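Local coordinates for protein glucosamine 6-phosphate N-acetyltransferase (Arabidopsis thaliana, PDB 3T90) that catalyses the transfer of an acetyl group from acetyl-CoA to glucosamine 6-phosphate, a step in the synthesis of UDP-N-acetylglucosamine, at residues E21-L26 against D88-S93; H51-I56 against A65-V70. All blocks are in the same frame, centred on the assembly; numbering follows the deposited sequence.

Contact 1 of 2, residues E21-L26 against D88-S93; sequences ELLGQL and DVVVDS
Leu22, Gln25 and Leu26 lay the end of helix 19-23 and the turn after it over one face of strand 82-91, an apolar helix-on-sheet contact that finishes in two polar bonds just past the strand. Val90 is its centre, with more of its surface buried by the opposing segment than any other residue here. The side chains of Leu22 and Val90 pass alongside one another, running opposite ways, with CG of Leu22 4.0 Å from CG1 of Val90, while Leu26 brings its CB to within 4.0 Å of the Val90 CB. Chi1 of Leu22 (168°) puts CG anti to the backbone N, beside Val90 CG1; from CG the CD1 branch reaches the backbone N of Asp92 at 3.4 Å. At the other end CD2 of Leu26 rests 3.6 Å from CA of Asp88. In this GNAT fold the strand also carries Asp88 and Val89, assigned by similarity to the substrate site, and the carboxylate of Asp88 forms a salt bridge with Lys75 of the second subunit. Gln25, its chain extended beyond CG, uses both ends of its amide. OE1 accepts the backbone N-H of Ser93 at 3.0 Å, in the carbonyl plane and on a lone pair. NE2 gives a nearly straight N-H (175°) to OD1 of Asp92 at 3.2 Å, meeting it from above a carboxylate plane turned 88° from the amide. An alanine in place of Gln25 would probably leave Ser93 N without this acceptor and Asp92 OD1 without this donor, opening a gap beside the turn. The other carboxylate oxygen of Asp92, OD2, forms a salt bridge with Arg94.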
loop_
_atom_site.group_PDB
_atom_site.type_symbol
_atom_site.label_atom_id
_atom_site.label_comp_id
_atom_site.label_asym_id
_atom_site.label_seq_id
_atom_site.Cartn_x
_atom_site.Cartn_y
_atom_site.Cartn_z
ATOM N N GLU A 21 16.554 -11.523 10.225
ATOM C CA GLU A 21 16.112 -12.692 11.021
ATOM C C GLU A 21 14.731 -12.468 11.646
ATOM O O GLU A 21 13.901 -13.402 11.616
ATOM C CB GLU A 21 17.156 -13.039 12.059
ATOM C CG GLU A 21 18.500 -13.483 11.403
ATOM C CD GLU A 21 19.483 -12.325 11.385
ATOM O OE1 GLU A 21 19.190 -11.193 10.869
ATOM O OE2 GLU A 21 20.621 -12.519 11.945
ATOM N N LEU A 22 14.454 -11.274 12.168
ATOM C CA LEU A 22 13.160 -11.003 12.783
ATOM C C LEU A 22 12.081 -10.994 11.702
ATOM O O LEU A 22 10.974 -11.552 11.941
ATOM C CB LEU A 22 13.248 -9.649 13.474
ATOM C CG LEU A 22 11.901 -9.108 13.911
ATOM C CD1 LEU A 22 11.199 -10.074 14.935
ATOM C CD2 LEU A 22 12.039 -7.666 14.480
ATOM N N LEU A 23 12.372 -10.370 10.535
ATOM C CA LEU A 23 11.369 -10.427 9.444
ATOM C C LEU A 23 10.975 -11.871 9.091
ATOM O O LEU A 23 9.850 -12.093 8.667
ATOM C CB LEU A 23 11.811 -9.678 8.183
ATOM C CG LEU A 23 11.886 -8.157 8.347
ATOM C CD1 LEU A 23 12.558 -7.476 7.134
ATOM C CD2 LEU A 23 10.469 -7.531 8.634
ATOM N N GLY A 24 11.915 -12.799 9.235
ATOM C CA GLY A 24 11.673 -14.208 8.942
ATOM C C GLY A 24 10.606 -14.823 9.869
ATOM O O GLY A 24 10.073 -15.866 9.522
ATOM N N GLN A 25 10.275 -14.195 10.975
ATOM C CA GLN A 25 9.150 -14.634 11.841
ATOM C C GLN A 25 7.789 -14.214 11.274
ATOM O O GLN A 25 6.748 -14.737 11.718
ATOM C CB GLN A 25 9.294 -14.077 13.268
ATOM C CG GLN A 25 10.605 -14.626 13.889
ATOM C CD GLN A 25 10.616 -14.364 15.408
ATOM O OE1 GLN A 25 9.583 -14.289 16.073
ATOM N NE2 GLN A 25 11.807 -14.180 15.947
ATOM N N LEU A 26 7.799 -13.320 10.290
ATOM C CA LEU A 26 6.556 -12.944 9.545
ATOM C C LEU A 26 6.474 -13.790 8.298
ATOM O O LEU A 26 5.429 -14.485 8.127
ATOM C CB LEU A 26 6.563 -11.444 9.225
ATOM C CG LEU A 26 5.373 -10.976 8.380
ATOM C CD1 LEU A 26 4.030 -11.150 9.016
ATOM C CD2 LEU A 26 5.647 -9.430 8.120
ATOM N N ASP A 88 4.529 -5.140 7.244
ATOM C CA ASP A 88 5.719 -5.818 7.777
ATOM C C ASP A 88 5.913 -5.596 9.266
ATOM O O ASP A 88 7.022 -5.325 9.765
ATOM C CB ASP A 88 6.964 -5.449 6.938
ATOM C CG ASP A 88 6.871 -5.829 5.445
ATOM O OD1 ASP A 88 5.888 -6.557 5.099
ATOM O OD2 ASP A 88 7.725 -5.377 4.713
ATOM N N VAL A 89 4.784 -5.644 9.974
ATOM C CA VAL A 89 4.765 -5.559 11.470
ATOM C C VAL A 89 5.030 -6.918 12.104
ATOM O O VAL A 89 4.360 -7.889 11.822
ATOM C CB VAL A 89 3.422 -5.017 11.919
ATOM C CG1 VAL A 89 3.422 -4.962 13.474
ATOM C CG2 VAL A 89 3.143 -3.563 11.365
ATOM N N VAL A 90 6.099 -6.998 12.918
ATOM C CA VAL A 90 6.431 -8.316 13.531
ATOM C C VAL A 90 7.162 -8.040 14.835
ATOM O O VAL A 90 7.925 -7.087 14.954
ATOM C CB VAL A 90 7.214 -9.237 12.538
ATOM C CG1 VAL A 90 8.396 -8.661 12.144
ATOM C CG2 VAL A 90 7.535 -10.600 13.185
ATOM N N VAL A 91 6.787 -8.811 15.858
ATOM C CA VAL A 91 7.451 -8.787 17.165
ATOM C C VAL A 91 8.100 -10.125 17.384
ATOM O O VAL A 91 7.465 -11.166 17.152
ATOM C CB VAL A 91 6.424 -8.477 18.269
ATOM C CG1 VAL A 91 7.148 -8.406 19.676
ATOM C CG2 VAL A 91 5.797 -7.215 17.974
ATOM N N ASP A 92 9.362 -10.133 17.816
ATOM C CA ASP A 92 10.057 -11.401 18.155
ATOM C C ASP A 92 9.188 -12.185 19.168
ATOM O O ASP A 92 8.724 -11.591 20.144
ATOM C CB ASP A 92 11.435 -11.064 18.701
ATOM C CG ASP A 92 12.336 -12.284 18.797
ATOM O OD1 ASP A 92 11.908 -13.424 19.016
ATOM O OD2 ASP A 92 13.542 -12.056 18.741
ATOM N N SER A 93 9.027 -13.472 18.907
ATOM C CA SER A 93 8.188 -14.342 19.738
ATOM C C SER A 93 8.675 -14.294 21.211
ATOM O O SER A 93 7.831 -14.348 22.133
ATOM C CB SER A 93 8.165 -15.772 19.173
ATOM O OG SER A 93 9.485 -16.285 19.074
#

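Contact 2 of 2, residues H51-I56 against A65-V70; sequences HVICVI and AATGSV
The carbonyl oxygen of Cys54 is gripped by two donors of the neighbouring strand, the backbone N of Gly68 at 3.0 Å and OG1 of Thr67 at 2.9 Å, which approach from opposite faces of its plane. Thr67 can add this bond because its OG1 stands anti to its own backbone N (chi1 -172°), which also lays the hydroxyl 3.7 Å from CG2 of Ile53. The return bond, from Cys54 N to Gly68 O at 2.8 Å, makes these two a hydrogen-bonded pair. Val52 and Val70 repeat that two-way pattern, whereas Ile53 faces Ser69 as a non-hydrogen-bonded pair, their CA atoms 4.2 Å apart. Near Ile56 the register slips: Ala65 N donates to Ile56 O at 2.7 Å, and Ala66 N donates weakly to Ile56 O at 3.4 Å, so two residues stand against one in a classic beta bulge. Val52, Cys54, Ile56 and Val70 are on the sheet face packed by helix 100-114. Ile53 belongs to the other face, where it meets Phe76 of the second subunit. The axes of the two short segments come within 4.7 Å, with their N-to-C directions 170° apart, as neighbours in the antiparallel beta hairpin formed by strands 51-58 and 63-74 within the central sheet of the GNAT fold.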
loop_
_atom_site.group_PDB
_atom_site.type_symbol
_atom_site.label_atom_id
_atom_site.label_comp_id
_atom_site.label_asym_id
_atom_site.label_seq_id
_atom_site.Cartn_x
_atom_site.Cartn_y
_atom_site.Cartn_z
ATOM N N HIS A 51 8.378 6.971 3.246
ATOM C CA HIS A 51 8.555 5.469 3.476
ATOM C C HIS A 51 9.480 5.305 4.681
ATOM O O HIS A 51 10.731 5.390 4.408
ATOM C CB HIS A 51 9.095 4.771 2.191
ATOM C CG HIS A 51 8.923 3.254 2.182
ATOM N ND1 HIS A 51 9.170 2.453 1.068
ATOM C CD2 HIS A 51 8.485 2.442 3.142
ATOM C CE1 HIS A 51 8.915 1.182 1.404
ATOM N NE2 HIS A 51 8.560 1.154 2.687
ATOM N N VAL A 52 8.889 5.017 5.874
ATOM C CA VAL A 52 9.520 4.957 7.240
ATOM C C VAL A 52 9.488 3.483 7.756
ATOM O O VAL A 52 8.509 2.780 7.567
ATOM C CB VAL A 52 8.765 5.784 8.409
ATOM C CG1 VAL A 52 9.199 5.305 9.861
ATOM C CG2 VAL A 52 8.882 7.276 8.255
ATOM N N ILE A 53 10.640 2.981 8.197
ATOM C CA ILE A 53 10.682 1.735 8.883
ATOM C C ILE A 53 11.034 1.966 10.351
ATOM O O ILE A 53 12.110 2.563 10.620
ATOM C CB ILE A 53 11.689 0.773 8.263
ATOM C CG1 ILE A 53 11.346 0.615 6.758
ATOM C CG2 ILE A 53 11.695 -0.566 9.064
ATOM C CD1 ILE A 53 12.245 -0.368 6.038
ATOM N N CYS A 54 10.182 1.535 11.287
ATOM C CA CYS A 54 10.420 1.686 12.726
ATOM C C CYS A 54 11.007 0.353 13.204
ATOM O O CYS A 54 10.555 -0.739 12.792
ATOM C CB CYS A 54 9.023 1.887 13.388
ATOM S SG CYS A 54 9.060 1.871 15.177
ATOM N N VAL A 55 12.002 0.453 14.089
ATOM C CA VAL A 55 12.493 -0.716 14.846
ATOM C C VAL A 55 12.554 -0.435 16.315
ATOM O O VAL A 55 12.745 0.749 16.731
ATOM C CB VAL A 55 13.917 -1.159 14.364
ATOM C CG1 VAL A 55 13.899 -1.678 12.927
ATOM C CG2 VAL A 55 15.006 -0.136 14.616
ATOM N N ILE A 56 12.406 -1.490 17.095
ATOM C CA ILE A 56 12.667 -1.402 18.501
ATOM C C ILE A 56 13.815 -2.348 18.765
ATOM O O ILE A 56 13.699 -3.560 18.502
ATOM C CB ILE A 56 11.474 -1.796 19.357
ATOM C CG1 ILE A 56 10.338 -0.872 19.051
ATOM C CG2 ILE A 56 11.844 -1.801 20.874
ATOM C CD1 ILE A 56 8.991 -1.245 19.843
ATOM N N ALA A 65 14.006 -6.278 18.297
ATOM C CA ALA A 65 12.909 -6.988 18.935
ATOM C C ALA A 65 11.533 -6.843 18.250
ATOM O O ALA A 65 10.660 -7.649 18.400
ATOM C CB ALA A 65 12.782 -6.454 20.407
ATOM N N ALA A 66 11.336 -5.743 17.562
ATOM C CA ALA A 66 10.084 -5.504 16.824
ATOM C C ALA A 66 10.325 -4.536 15.705
ATOM O O ALA A 66 11.314 -3.779 15.692
ATOM C CB ALA A 66 9.004 -4.911 17.815
ATOM N N THR A 67 9.473 -4.574 14.686
ATOM C CA THR A 67 9.597 -3.722 13.518
ATOM C C THR A 67 8.228 -3.531 12.854
ATOM O O THR A 67 7.307 -4.339 13.039
ATOM C CB THR A 67 10.603 -4.285 12.508
ATOM O OG1 THR A 67 10.822 -3.302 11.469
ATOM C CG2 THR A 67 10.184 -5.612 11.880
ATOM N N GLY A 68 8.144 -2.446 12.066
ATOM C CA GLY A 68 6.953 -2.214 11.237
ATOM C C GLY A 68 7.309 -1.074 10.338
ATOM O O GLY A 68 8.136 -0.220 10.632
ATOM N N SER A 69 6.646 -1.034 9.190
ATOM C CA SER A 69 6.932 -0.069 8.126
ATOM C C SER A 69 5.695 0.722 7.733
ATOM O O SER A 69 4.564 0.236 7.922
ATOM C CB SER A 69 7.399 -0.813 6.871
ATOM O OG SER A 69 8.515 -1.648 7.165
ATOM N N VAL A 70 5.886 1.913 7.188
ATOM C CA VAL A 70 4.722 2.538 6.485
ATOM C C VAL A 70 5.142 3.224 5.201
ATOM O O VAL A 70 6.178 3.877 5.158
ATOM C CB VAL A 70 3.986 3.515 7.506
ATOM C CG1 VAL A 70 4.863 4.759 7.878
ATOM C CG2 VAL A 70 2.631 3.939 6.878
#

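In the fold
From the N terminus the chain lays down strand 5-9, outermost in the sheet within this chain, then helix 19-23 and the turn after it, the first half of contact 1, and helix 34-45, before strand 51-58 turns back on strand 63-74. Contact 2 closes that short hairpin and is nested inside the much longer loop that contact 1 closes when strand 82-91 arrives. The two join in the sheet, where strands 63-74 and 82-91 are neighbours: Asp92 N lies 2.9 Å from Ala65 O and Val90 N 2.9 Å from Thr67 O, both probable hydrogen bonds. Leu22 also reaches Ala66, placing helix 19-23 over both strands. Both contacts touch the second subunit.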